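Local coordinates for protein beta-galactosidase (Bacillus circulans subsp. alkalophilus, PDB 3TTY) that hydrolyses terminal beta-D-galactose residues from beta-galactosides such as lactose, working as a zinc-binding TIM-barrel glycoside hydrolase that assembles from three chains, at residues A177-A181 with W182-F186; G216-L219 with D220-F224. All coordinates share one frame; numbering follows the deposited sequence.

Contact 1 (A177-A181 with W182-F186)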
loop_
_atom_site.group_PDB
_atom_site.type_symbol
_atom_site.label_atom_id
_atom_site.label_comp_id
_atom_site.label_asym_id
_atom_site.label_seq_id
_atom_site.Cartn_x
_atom_site.Cartn_y
_atom_site.Cartn_z
ATOM N N ALA A 177 15.747 33.086 -16.437
ATOM C CA ALA A 177 16.547 31.874 -16.573
ATOM C C ALA A 177 15.898 30.723 -15.821
ATOM O O ALA A 177 15.940 29.577 -16.267
ATOM C CB ALA A 177 17.978 32.105 -16.082
ATOM N N LEU A 178 15.288 31.020 -14.684
ATOM C CA LEU A 178 14.593 29.977 -13.946
ATOM C C LEU A 178 13.414 29.426 -14.757
ATOM O O LEU A 178 13.290 28.220 -14.955
ATOM C CB LEU A 178 14.118 30.482 -12.580
ATOM C CG LEU A 178 13.356 29.376 -11.832
ATOM C CD1 LEU A 178 14.055 28.986 -10.550
ATOM C CD2 LEU A 178 11.905 29.768 -11.576
ATOM N N ASN A 179 12.558 30.318 -15.243
ATOM C CA ASN A 179 11.397 29.889 -15.997
ATOM C C ASN A 179 11.772 29.042 -17.201
ATOM O O ASN A 179 11.036 28.118 -17.569
ATOM C CB ASN A 179 10.518 31.086 -16.395
ATOM C CG ASN A 179 9.604 31.529 -15.268
ATOM O OD1 ASN A 179 8.943 30.707 -14.629
ATOM N ND2 ASN A 179 9.573 32.828 -15.004
ATOM N N LYS A 180 12.912 29.340 -17.816
ATOM C CA LYS A 180 13.366 28.540 -18.960
ATOM C C LYS A 180 13.949 27.185 -18.533
ATOM O O LYS A 180 13.590 26.137 -19.087
ATOM C CB LYS A 180 14.385 29.316 -19.788
ATOM C CG LYS A 180 14.700 28.698 -21.148
ATOM C CD LYS A 180 15.049 29.796 -22.161
ATOM C CE LYS A 180 15.753 29.235 -23.382
ATOM N NZ LYS A 180 17.051 28.607 -22.994
ATOM N N ALA A 181 14.847 27.207 -17.553
ATOM C CA ALA A 181 15.415 25.964 -17.032
ATOM C C ALA A 181 14.322 24.981 -16.616
ATOM O O ALA A 181 14.484 23.782 -16.764
ATOM C CB ALA A 181 16.353 26.240 -15.858
ATOM N N TRP A 182 13.204 25.498 -16.118
ATOM C CA TRP A 182 12.136 24.652 -15.585
ATOM C C TRP A 182 11.009 24.409 -16.579
ATOM O O TRP A 182 10.071 23.665 -16.286
ATOM C CB TRP A 182 11.545 25.275 -14.312
ATOM C CG TRP A 182 12.352 25.027 -13.080
ATOM C CD1 TRP A 182 13.505 24.312 -12.991
ATOM C CD2 TRP A 182 12.052 25.475 -11.748
ATOM N NE1 TRP A 182 13.952 24.299 -11.694
ATOM C CE2 TRP A 182 13.072 24.993 -10.908
ATOM C CE3 TRP A 182 11.027 26.241 -11.191
ATOM C CZ2 TRP A 182 13.095 25.241 -9.538
ATOM C CZ3 TRP A 182 11.053 26.492 -9.835
ATOM C CH2 TRP A 182 12.079 25.988 -9.022
ATOM N N ASN A 183 11.096 25.048 -17.742
ATOM C CA ASN A 183 10.035 24.995 -18.759
ATOM C C ASN A 183 8.641 25.403 -18.245
ATOM O O ASN A 183 7.643 24.748 -18.522
ATOM C CB ASN A 183 9.974 23.611 -19.400
ATOM C CG ASN A 183 9.596 23.680 -20.864
ATOM O OD1 ASN A 183 10.176 24.466 -21.618
ATOM N ND2 ASN A 183 8.592 22.903 -21.264
ATOM N N THR A 184 8.571 26.500 -17.509
ATOM C CA THR A 184 7.349 26.832 -16.799
ATOM C C THR A 184 6.200 27.328 -17.686
ATOM O O THR A 184 5.102 27.565 -17.188
ATOM C CB THR A 184 7.607 27.859 -15.696
ATOM O OG1 THR A 184 8.033 29.092 -16.286
ATOM C CG2 THR A 184 8.684 27.357 -14.741
ATOM N N SER A 185 6.429 27.503 -18.985
ATOM C CA SER A 185 5.301 27.852 -19.850
ATOM C C SER A 185 4.337 26.665 -19.940
ATOM O O SER A 185 3.166 26.835 -20.292
ATOM C CB SER A 185 5.755 28.310 -21.229
ATOM O OG SER A 185 6.317 27.234 -21.943
ATOM N N PHE A 186 4.835 25.474 -19.601
ATOM C CA PHE A 186 4.007 24.267 -19.484
ATOM C C PHE A 186 3.097 24.394 -18.256
ATOM O O PHE A 186 3.539 24.829 -17.196
ATOM C CB PHE A 186 4.909 23.030 -19.356
ATOM C CG PHE A 186 4.163 21.710 -19.248
ATOM C CD1 PHE A 186 3.568 21.136 -20.357
ATOM C CD2 PHE A 186 4.114 21.022 -18.045
ATOM C CE1 PHE A 186 2.917 19.917 -20.265
ATOM C CE2 PHE A 186 3.454 19.803 -17.940
ATOM C CZ PHE A 186 2.856 19.249 -19.049
HETATM O O HOH W 1 9.153 27.719 -20.266
HETATM O O HOH W 2 12.435 25.744 -21.622
#

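Contact 2 (G216-L219 with D220-F224)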
loop_
_atom_site.group_PDB
_atom_site.type_symbol
_atom_site.label_atom_id
_atom_site.label_comp_id
_atom_site.label_asym_id
_atom_site.label_seq_id
_atom_site.Cartn_x
_atom_site.Cartn_y
_atom_site.Cartn_z
ATOM N N GLY A 216 11.960 19.473 -13.119
ATOM C CA GLY A 216 12.989 20.475 -12.944
ATOM C C GLY A 216 13.031 20.988 -11.519
ATOM O O GLY A 216 14.108 21.191 -10.941
ATOM N N ILE A 217 11.851 21.207 -10.951
ATOM C CA ILE A 217 11.735 21.644 -9.568
ATOM C C ILE A 217 12.182 20.530 -8.602
ATOM O O ILE A 217 12.984 20.752 -7.704
ATOM C CB ILE A 217 10.286 22.068 -9.273
ATOM C CG1 ILE A 217 9.862 23.172 -10.245
ATOM C CG2 ILE A 217 10.138 22.534 -7.836
ATOM C CD1 ILE A 217 8.451 23.698 -10.010
ATOM N N SER A 218 11.659 19.327 -8.807
ATOM C CA SER A 218 11.987 18.186 -7.966
ATOM C C SER A 218 13.482 17.900 -7.988
ATOM O O SER A 218 14.090 17.621 -6.955
ATOM C CB SER A 218 11.217 16.965 -8.446
ATOM O OG SER A 218 9.826 17.155 -8.262
ATOM N N LEU A 219 14.068 17.976 -9.175
ATOM C CA LEU A 219 15.492 17.732 -9.350
ATOM C C LEU A 219 16.324 18.748 -8.570
ATOM O O LEU A 219 17.207 18.369 -7.810
ATOM C CB LEU A 219 15.852 17.774 -10.835
ATOM C CG LEU A 219 17.306 17.528 -11.242
ATOM C CD1 LEU A 219 17.838 16.271 -10.591
ATOM C CD2 LEU A 219 17.433 17.452 -12.777
ATOM N N ASP A 220 16.034 20.036 -8.766
ATOM C CA ASP A 220 16.703 21.109 -8.034
ATOM C C ASP A 220 16.522 21.047 -6.533
ATOM O O ASP A 220 17.417 21.421 -5.794
ATOM C CB ASP A 220 16.267 22.495 -8.530
ATOM C CG ASP A 220 16.940 22.882 -9.834
ATOM O OD1 ASP A 220 16.510 23.879 -10.451
ATOM O OD2 ASP A 220 17.878 22.167 -10.258
ATOM N N TYR A 221 15.365 20.599 -6.071
ATOM C CA TYR A 221 15.164 20.555 -4.631
ATOM C C TYR A 221 16.055 19.475 -3.993
ATOM O O TYR A 221 16.622 19.670 -2.906
ATOM C CB TYR A 221 13.688 20.351 -4.287
ATOM C CG TYR A 221 13.381 20.736 -2.862
ATOM C CD1 TYR A 221 13.234 22.078 -2.499
ATOM C CD2 TYR A 221 13.248 19.762 -1.872
ATOM C CE1 TYR A 221 12.957 22.437 -1.185
ATOM C CE2 TYR A 221 12.970 20.109 -0.563
ATOM C CZ TYR A 221 12.834 21.444 -0.227
ATOM O OH TYR A 221 12.568 21.778 1.070
ATOM N N ARG A 222 16.195 18.349 -4.688
ATOM C CA ARG A 222 17.089 17.298 -4.232
ATOM C C ARG A 222 18.547 17.777 -4.233
ATOM O O ARG A 222 19.290 17.506 -3.285
ATOM C CB ARG A 222 16.883 16.014 -5.049
ATOM C CG ARG A 222 15.598 15.279 -4.676
ATOM C CD ARG A 222 15.016 14.448 -5.814
ATOM N NE ARG A 222 13.822 13.710 -5.384
ATOM C CZ ARG A 222 12.610 14.252 -5.244
ATOM N NH1 ARG A 222 12.420 15.542 -5.505
ATOM N NH2 ARG A 222 11.586 13.510 -4.835
ATOM N N ARG A 223 18.958 18.521 -5.262
ATOM C CA ARG A 223 20.292 19.125 -5.227
ATOM C C ARG A 223 20.428 19.989 -3.973
ATOM O O ARG A 223 21.412 19.908 -3.247
ATOM C CB ARG A 223 20.558 19.983 -6.464
ATOM C CG ARG A 223 20.521 19.250 -7.774
ATOM C CD ARG A 223 20.688 20.201 -8.956
ATOM N NE ARG A 223 21.203 19.497 -10.131
ATOM C CZ ARG A 223 20.707 19.586 -11.360
ATOM N NH1 ARG A 223 19.660 20.367 -11.610
ATOM N NH2 ARG A 223 21.263 18.882 -12.348
ATOM N N PHE A 224 19.413 20.813 -3.736
ATOM C CA PHE A 224 19.404 21.794 -2.658
ATOM C C PHE A 224 19.486 21.143 -1.277
ATOM O O PHE A 224 20.309 21.524 -0.432
ATOM C CB PHE A 224 18.137 22.659 -2.794
ATOM C CG PHE A 224 17.793 23.440 -1.562
ATOM C CD1 PHE A 224 18.644 24.426 -1.087
ATOM C CD2 PHE A 224 16.612 23.200 -0.890
ATOM C CE1 PHE A 224 18.329 25.149 0.059
ATOM C CE2 PHE A 224 16.289 23.909 0.257
ATOM C CZ PHE A 224 17.151 24.888 0.733
HETATM O O HOH W 3 16.896 21.598 -12.889
#

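Contact 1 (A177-A181 with W182-F186)
Lys-180 O is gripped twice at the end of helix 175-181. Asn-183 N donates to Lys-180 O at 3.0 Å, from well above the carbonyl plane. Water 2 donates to it as well and also reaches Asn-183 OD1, so it ties the side chain of Asn-183 back to the last turn. The carbonyl of Asn-179 holds the next residue: Thr-184 N meets Asn-179 O at 2.9 Å, in the carbonyl plane and almost straight (170°). The side chains of the same two residues cross at about a right angle. Thr-184 OG1 sits between its own backbone N and carbonyl carbon (chi1 65°). From there Thr-184 OG1 donates to Asn-179 OD1 at 2.5 Å, a doubtfully short length. Asn-179 ND2 is used elsewhere, on Phe-191 O, which fixes the turn of the amide. On another side of the helix, Leu-178 lies over one face of the Trp-182 indole. Its CD1 stands 3.8 Å from the centroid of the Trp-182 six-membered ring, only 7° off the normal, a CH-pi contact. Leu-178 CD2 touches Trp-182 CE3 at 3.7 Å. The indole NE1 points elsewhere, to Asp-220. A leucine in place of Trp-182 would probably leave Asp-220 without this N-H donor and Leu-178 without a flat surface to lie on. Asn-183 and Ser-185 also pack on a second subunit, and Phe-186 touches Glu-355 of that second subunit, a galactose-pocket residue. Asn-183 has positive phi, and the bonds Asn-183 N to Lys-180 O and Thr-184 N to Asn-179 O close a Schellman motif, followed directly by a type I beta turn from Asn-183 to Phe-186.

Contact 2 (G216-L219 with D220-F224)
Asp-220 N bonds to Gly-216 O at 3.1 Å, the first of four i to i+4 bonds that run across these turns of helix 215-243. The carboxylate of Asp-220 works on two fronts. Its OD2 receives water 3, which also donates weakly to Gly-216 O. Its OD1 takes outside partners, Tyr-172 OH among them, while the ring of Tyr-221 packs against helix 158-172 and sends its OH to Cys-155 O. Tyr-221 N bonds to Ile-217 O at 2.9 Å. Arg-222 folds back on Ser-218. CG lies beside the backbone N (chi1 -75°), and the extended chain then runs along the Ser-218 carbonyl. Ser-218 O therefore accepts twice from one residue, Arg-222 N at 3.2 Å and Arg-222 NH1 at 3.0 Å, from opposite faces of its plane. The oxygen lies at the edge of the guanidinium, near its plane. Glu-206 forms a salt bridge with the same NH1 and also bonds Ser-218 OG. Arg-223 lays one guanidinium face over Leu-219, with Leu-219 CG 3.7 Å from Arg-223 NH1. Arg-223 NH1 makes a salt bridge to Asp-220 OD2 at 2.9 Å, in the guanidinium plane. Arg-223 NE pairs with Glu-406 and Arg-223 NH2 bonds to Glu-493 O, so the rotation of the group is fixed from several sides. Both arginines are buried, yet each has an acidic mate close by; these partners probably offset the buried positive charges and fix the rotation of both guanidinium groups.

Contacts 1 and 2 follow one another along the chain, with centres 14 Å apart. The indole of Trp-182 joins them. Its NE1 lies 2.9 Å from Asp-220 OD1, a probable hydrogen bond, and Ile-217 CG1 packs 3.4 Å from Trp-182 CE3. Ile-217 thus comes to the ring from the face opposite Leu-178. The two contacts look toward different sites. In 182-186 the side chain of Asn-183 is about 13 Å from a bound galactose, probably that of the second subunit, whose pocket residue Glu-355 touches Phe-186. In 220-224 the side chain of Tyr-221 is about 6 Å from the zinc ion and touches its ligand Cys-160.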